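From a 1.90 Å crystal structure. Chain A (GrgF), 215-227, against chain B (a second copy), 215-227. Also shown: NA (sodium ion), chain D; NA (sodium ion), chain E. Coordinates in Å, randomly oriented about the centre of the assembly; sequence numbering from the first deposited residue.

Chain A 215-227: SLSWNILNVVQYI
Chain B 215-227: SLSWNILNVVQYI

Two copies of GrgF meet through the same stretch, 215-227, and bury 592 Å² between them in a nearly twofold arrangement. In each chain a helix entering from earlier in the sequence brings in A:Ser215 and B:Ser215; by A:Ser217 and B:Ser217 (phi/psi -95/5 and -92/12) the chain is in a loop, followed by extended A:Trp218-A:Asn219 and B:Trp218-B:Asn219. Residues 220-222 return to helical phi/psi, with A:Asn222 N hydrogen-bonded to A:Asn219 O (2.9 Å) and B:Asn222 N to B:Asn219 O (2.8 Å). From A:Ser217 to A:Ile227 and from B:Ser217 to B:Ile227 the chains run in roughly opposite directions. Register is set by the CA atoms of A:Ser217 and B:Asn222, 6.8 Å apart, and of A:Val223 and B:Ser217, 6.7 Å apart.

The serines lie at the centre. A:Ser217 (chi1 54°, p) covers the most surface, and its CB sits 3.7 Å from B:Trp218 CZ3; in return A:Trp218 CZ3 lies 3.5 Å from B:Ser217 CB (chi1 74°, p). Both tryptophans are t, with CA-to-CB pointing away, yet the long indole brings its end back to the partner. A:Ser217 O and B:Ser217 O are 3.4 Å apart; both are acceptors, so no hydrogen bond joins them, and each takes one from a water instead. Water 2 donates to A:Ser217 O (2.8 Å) and accepts from B:Asn219 N and B:Asn222 ND2, both at 3.0 Å; water 3 donates to B:Ser217 O (2.8 Å) and accepts from A:Asn219 N (3.0 Å).

A:Leu216 and B:Leu216 (both m, t) supply the apolar contacts. A:Leu216 CD2 reaches B:Tyr226 CE2 at 4.5 Å, and B:Leu216 CD2 lies 4.3 Å from A:Tyr226 CE2; both tyrosines are m. Alongside, A:Val223 CG1 packs 3.4 Å from B:Leu216 O and B:Val223 CG1 3.5 Å from A:Leu216 O.

The asparagines break the symmetry. A:Asn222 and B:Asn222 are both m, but chi2 is -169° and -27°. A:Asn222 OD1 therefore accepts twice, from B:Asn219 ND2 (2.8 Å, 166°) and B:Asn222 ND2 (3.3 Å, 138°), whereas A:Asn219 ND2 makes only a weak bond to B:Asn222 OD1 (3.5 Å). A:Asn219 and B:Asn219 are t; A:Leu221 N bonds weakly to A:Asn219 OD1 (3.1 Å), B:Leu221 N to B:Asn219 OD1 (3.3 Å).

The chain D sodium NA binds A:Ser215 O (2.3 Å), A:Trp218 O (2.2 Å) and waters 1, 6 and 7; the chain E sodium NA binds B:Ser215 O (2.3 Å), B:Trp218 O (2.2 Å), waters 4 and 5, and two atoms elsewhere in the structure.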

# COMPACT_ATOMS: atom_id res chain seq x y z
N SER A 215 5.82 -3.87 3.69
CA SER A 215 6.89 -3.28 2.91
C SER A 215 7.07 -3.98 1.56
O SER A 215 7.53 -3.34 0.62
CB SER A 215 8.21 -3.28 3.69
OG SER A 215 8.61 -4.58 4.07
N LEU A 216 6.68 -5.25 1.44
CA LEU A 216 6.83 -5.91 0.14
C LEU A 216 5.98 -5.24 -0.93
O LEU A 216 6.33 -5.30 -2.11
CB LEU A 216 6.47 -7.39 0.22
CG LEU A 216 7.45 -8.37 0.87
CD1 LEU A 216 6.91 -9.78 0.67
CD2 LEU A 216 8.89 -8.23 0.33
N SER A 217 4.87 -4.61 -0.53
CA SER A 217 3.99 -3.93 -1.47
C SER A 217 4.30 -2.45 -1.60
O SER A 217 3.56 -1.72 -2.28
CB SER A 217 2.52 -4.09 -1.08
OG SER A 217 2.31 -3.67 0.27
N TRP A 218 5.36 -1.98 -0.94
CA TRP A 218 5.73 -0.57 -0.92
C TRP A 218 7.09 -0.44 -1.61
O TRP A 218 8.08 -1.01 -1.15
CB TRP A 218 5.79 -0.05 0.52
CG TRP A 218 6.10 1.40 0.60
CD1 TRP A 218 7.31 1.96 0.89
CD2 TRP A 218 5.18 2.48 0.39
NE1 TRP A 218 7.20 3.34 0.87
CE2 TRP A 218 5.91 3.68 0.57
CE3 TRP A 218 3.82 2.56 0.07
CZ2 TRP A 218 5.32 4.94 0.45
CZ3 TRP A 218 3.23 3.82 -0.06
CH2 TRP A 218 3.98 4.99 0.14
N ASN A 219 7.12 0.28 -2.72
CA ASN A 219 8.35 0.49 -3.48
C ASN A 219 8.41 1.98 -3.80
O ASN A 219 7.75 2.44 -4.73
CB ASN A 219 8.38 -0.35 -4.75
CG ASN A 219 9.66 -0.15 -5.54
OD1 ASN A 219 10.55 0.61 -5.13
ND2 ASN A 219 9.76 -0.83 -6.68
N ILE A 220 9.21 2.71 -3.01
CA ILE A 220 9.33 4.16 -3.16
C ILE A 220 9.78 4.52 -4.58
O ILE A 220 9.41 5.57 -5.10
CB ILE A 220 10.28 4.71 -2.07
CG1 ILE A 220 10.27 6.23 -2.04
CG2 ILE A 220 11.70 4.17 -2.23
CD1 ILE A 220 8.87 6.79 -1.82
N LEU A 221 10.58 3.66 -5.21
CA LEU A 221 11.03 3.94 -6.57
C LEU A 221 9.86 4.08 -7.54
O LEU A 221 10.02 4.69 -8.60
CB LEU A 221 11.97 2.83 -7.07
CG LEU A 221 13.30 2.64 -6.35
CD1 LEU A 221 14.17 1.63 -7.09
CD2 LEU A 221 14.04 3.95 -6.20
N ASN A 222 8.69 3.54 -7.20
CA ASN A 222 7.55 3.60 -8.11
C ASN A 222 6.77 4.91 -8.04
O ASN A 222 5.90 5.13 -8.89
CB ASN A 222 6.59 2.46 -7.81
CG ASN A 222 7.04 1.13 -8.41
OD1 ASN A 222 6.28 0.17 -8.43
ND2 ASN A 222 8.26 1.09 -8.92
N VAL A 223 7.03 5.78 -7.05
CA VAL A 223 6.23 7.00 -6.96
C VAL A 223 7.09 8.26 -6.90
O VAL A 223 6.56 9.37 -7.02
CB VAL A 223 5.26 6.94 -5.76
CG1 VAL A 223 4.47 5.61 -5.76
CG2 VAL A 223 5.99 7.15 -4.43
N VAL A 224 8.41 8.13 -6.72
CA VAL A 224 9.22 9.35 -6.56
C VAL A 224 9.27 10.18 -7.84
O VAL A 224 9.53 11.39 -7.78
CB VAL A 224 10.64 9.04 -6.07
CG1 VAL A 224 10.60 8.55 -4.63
CG2 VAL A 224 11.36 8.04 -7.00
N GLN A 225 8.98 9.58 -9.00
CA GLN A 225 8.92 10.37 -10.23
C GLN A 225 7.79 11.39 -10.20
O GLN A 225 7.82 12.35 -10.97
CB GLN A 225 8.79 9.46 -11.46
CG GLN A 225 7.45 8.78 -11.59
CD GLN A 225 7.45 7.39 -10.98
OE1 GLN A 225 8.16 7.12 -10.00
NE2 GLN A 225 6.67 6.48 -11.58
N TYR A 226 6.81 11.22 -9.31
CA TYR A 226 5.69 12.14 -9.20
C TYR A 226 5.95 13.31 -8.27
O TYR A 226 5.09 14.19 -8.13
CB TYR A 226 4.44 11.41 -8.72
CG TYR A 226 4.03 10.23 -9.59
CD1 TYR A 226 3.89 10.35 -10.96
CD2 TYR A 226 3.78 9.00 -9.02
CE1 TYR A 226 3.50 9.29 -11.75
CE2 TYR A 226 3.40 7.91 -9.79
CZ TYR A 226 3.26 8.07 -11.16
OH TYR A 226 2.88 6.98 -11.93
N ILE A 227 7.09 13.35 -7.59
CA ILE A 227 7.35 14.49 -6.72
C ILE A 227 7.39 15.78 -7.54
O ILE A 227 6.74 16.77 -7.20
CB ILE A 227 8.64 14.27 -5.92
CG1 ILE A 227 8.49 13.05 -4.99
CG2 ILE A 227 9.02 15.55 -5.15
CD1 ILE A 227 9.81 12.55 -4.42
N SER B 215 -3.95 3.60 -5.51
CA SER B 215 -3.49 2.77 -6.61
C SER B 215 -2.10 3.16 -7.09
O SER B 215 -1.38 2.31 -7.63
CB SER B 215 -4.50 2.82 -7.76
OG SER B 215 -4.20 3.87 -8.67
N LEU B 216 -1.69 4.42 -6.90
CA LEU B 216 -0.37 4.81 -7.38
C LEU B 216 0.74 4.15 -6.57
O LEU B 216 1.84 3.96 -7.09
CB LEU B 216 -0.21 6.34 -7.35
CG LEU B 216 -0.98 7.15 -8.40
CD1 LEU B 216 -0.62 8.63 -8.30
CD2 LEU B 216 -0.75 6.64 -9.82
N SER B 217 0.47 3.78 -5.32
CA SER B 217 1.44 3.04 -4.54
C SER B 217 1.24 1.53 -4.65
O SER B 217 1.87 0.77 -3.91
CB SER B 217 1.40 3.50 -3.07
OG SER B 217 0.25 3.05 -2.37
N TRP B 218 0.40 1.08 -5.60
CA TRP B 218 0.12 -0.34 -5.84
C TRP B 218 0.56 -0.72 -7.25
O TRP B 218 0.02 -0.20 -8.23
CB TRP B 218 -1.37 -0.64 -5.68
CG TRP B 218 -1.67 -2.10 -5.76
CD1 TRP B 218 -2.23 -2.77 -6.81
CD2 TRP B 218 -1.40 -3.09 -4.75
NE1 TRP B 218 -2.36 -4.12 -6.50
CE2 TRP B 218 -1.85 -4.33 -5.24
CE3 TRP B 218 -0.84 -3.03 -3.46
CZ2 TRP B 218 -1.75 -5.51 -4.50
CZ3 TRP B 218 -0.74 -4.21 -2.72
CH2 TRP B 218 -1.20 -5.43 -3.24
N ASN B 219 1.51 -1.64 -7.35
CA ASN B 219 2.03 -2.07 -8.64
C ASN B 219 2.20 -3.58 -8.56
O ASN B 219 3.19 -4.06 -8.00
CB ASN B 219 3.35 -1.37 -8.97
CG ASN B 219 3.96 -1.86 -10.27
OD1 ASN B 219 3.30 -2.50 -11.09
ND2 ASN B 219 5.25 -1.53 -10.46
N ILE B 220 1.23 -4.31 -9.12
CA ILE B 220 1.19 -5.76 -8.98
C ILE B 220 2.48 -6.39 -9.48
O ILE B 220 2.91 -7.44 -8.98
CB ILE B 220 -0.08 -6.30 -9.71
CG1 ILE B 220 -0.33 -7.77 -9.37
CG2 ILE B 220 -0.04 -6.10 -11.21
CD1 ILE B 220 -0.59 -7.98 -7.91
N LEU B 221 3.17 -5.74 -10.43
CA LEU B 221 4.42 -6.31 -10.94
C LEU B 221 5.53 -6.30 -9.91
O LEU B 221 6.55 -6.98 -10.12
CB LEU B 221 4.87 -5.54 -12.21
CG LEU B 221 3.99 -5.61 -13.46
CD1 LEU B 221 3.63 -7.05 -13.73
CD2 LEU B 221 2.74 -4.75 -13.37
N ASN B 222 5.37 -5.57 -8.80
CA ASN B 222 6.29 -5.63 -7.67
C ASN B 222 6.32 -6.99 -6.99
O ASN B 222 7.27 -7.27 -6.25
CB ASN B 222 5.91 -4.61 -6.59
CG ASN B 222 6.27 -3.17 -6.94
OD1 ASN B 222 7.19 -2.90 -7.71
ND2 ASN B 222 5.53 -2.23 -6.34
N VAL B 223 5.28 -7.81 -7.13
CA VAL B 223 5.17 -8.97 -6.24
C VAL B 223 4.80 -10.27 -6.96
O VAL B 223 4.90 -11.34 -6.37
CB VAL B 223 4.16 -8.72 -5.09
CG1 VAL B 223 4.61 -7.56 -4.18
CG2 VAL B 223 2.74 -8.50 -5.64
N VAL B 224 4.37 -10.19 -8.22
CA VAL B 224 3.92 -11.43 -8.87
C VAL B 224 5.06 -12.43 -9.06
O VAL B 224 4.80 -13.63 -9.18
CB VAL B 224 3.24 -11.18 -10.23
CG1 VAL B 224 2.00 -10.32 -10.07
CG2 VAL B 224 4.23 -10.57 -11.24
N GLN B 225 6.32 -11.98 -9.07
CA GLN B 225 7.42 -12.94 -9.09
C GLN B 225 7.49 -13.77 -7.81
O GLN B 225 8.18 -14.79 -7.79
CB GLN B 225 8.75 -12.23 -9.32
CG GLN B 225 9.25 -11.44 -8.14
CD GLN B 225 8.73 -10.02 -8.15
OE1 GLN B 225 7.75 -9.70 -8.85
NE2 GLN B 225 9.40 -9.15 -7.39
N TYR B 226 6.80 -13.35 -6.74
CA TYR B 226 6.76 -14.11 -5.50
C TYR B 226 5.67 -15.18 -5.48
O TYR B 226 5.57 -15.93 -4.50
CB TYR B 226 6.56 -13.16 -4.31
CG TYR B 226 7.66 -12.12 -4.19
CD1 TYR B 226 9.00 -12.48 -4.37
CD2 TYR B 226 7.37 -10.79 -3.92
CE1 TYR B 226 10.01 -11.54 -4.26
CE2 TYR B 226 8.38 -9.84 -3.81
CZ TYR B 226 9.70 -10.23 -3.99
OH TYR B 226 10.71 -9.30 -3.88
N ILE B 227 4.83 -15.28 -6.52
CA ILE B 227 3.74 -16.24 -6.47
C ILE B 227 4.28 -17.67 -6.45
O ILE B 227 3.85 -18.50 -5.64
CB ILE B 227 2.75 -16.01 -7.63
CG1 ILE B 227 2.08 -14.63 -7.50
CG2 ILE B 227 1.72 -17.14 -7.69
CD1 ILE B 227 1.18 -14.27 -8.70
NA NA D . 9.49 -2.32 -0.15
NA NA E . -1.04 1.18 -9.61
O HOH W 1 9.11 -3.64 -2.14
O HOH W 2 2.91 -2.52 -4.89
O HOH W 3 4.65 1.16 -4.18
O HOH W 4 -1.60 3.31 -10.37
O HOH W 5 1.22 2.21 -9.80
O HOH W 6 11.68 -1.89 -1.48
O HOH W 7 10.28 -0.71 1.56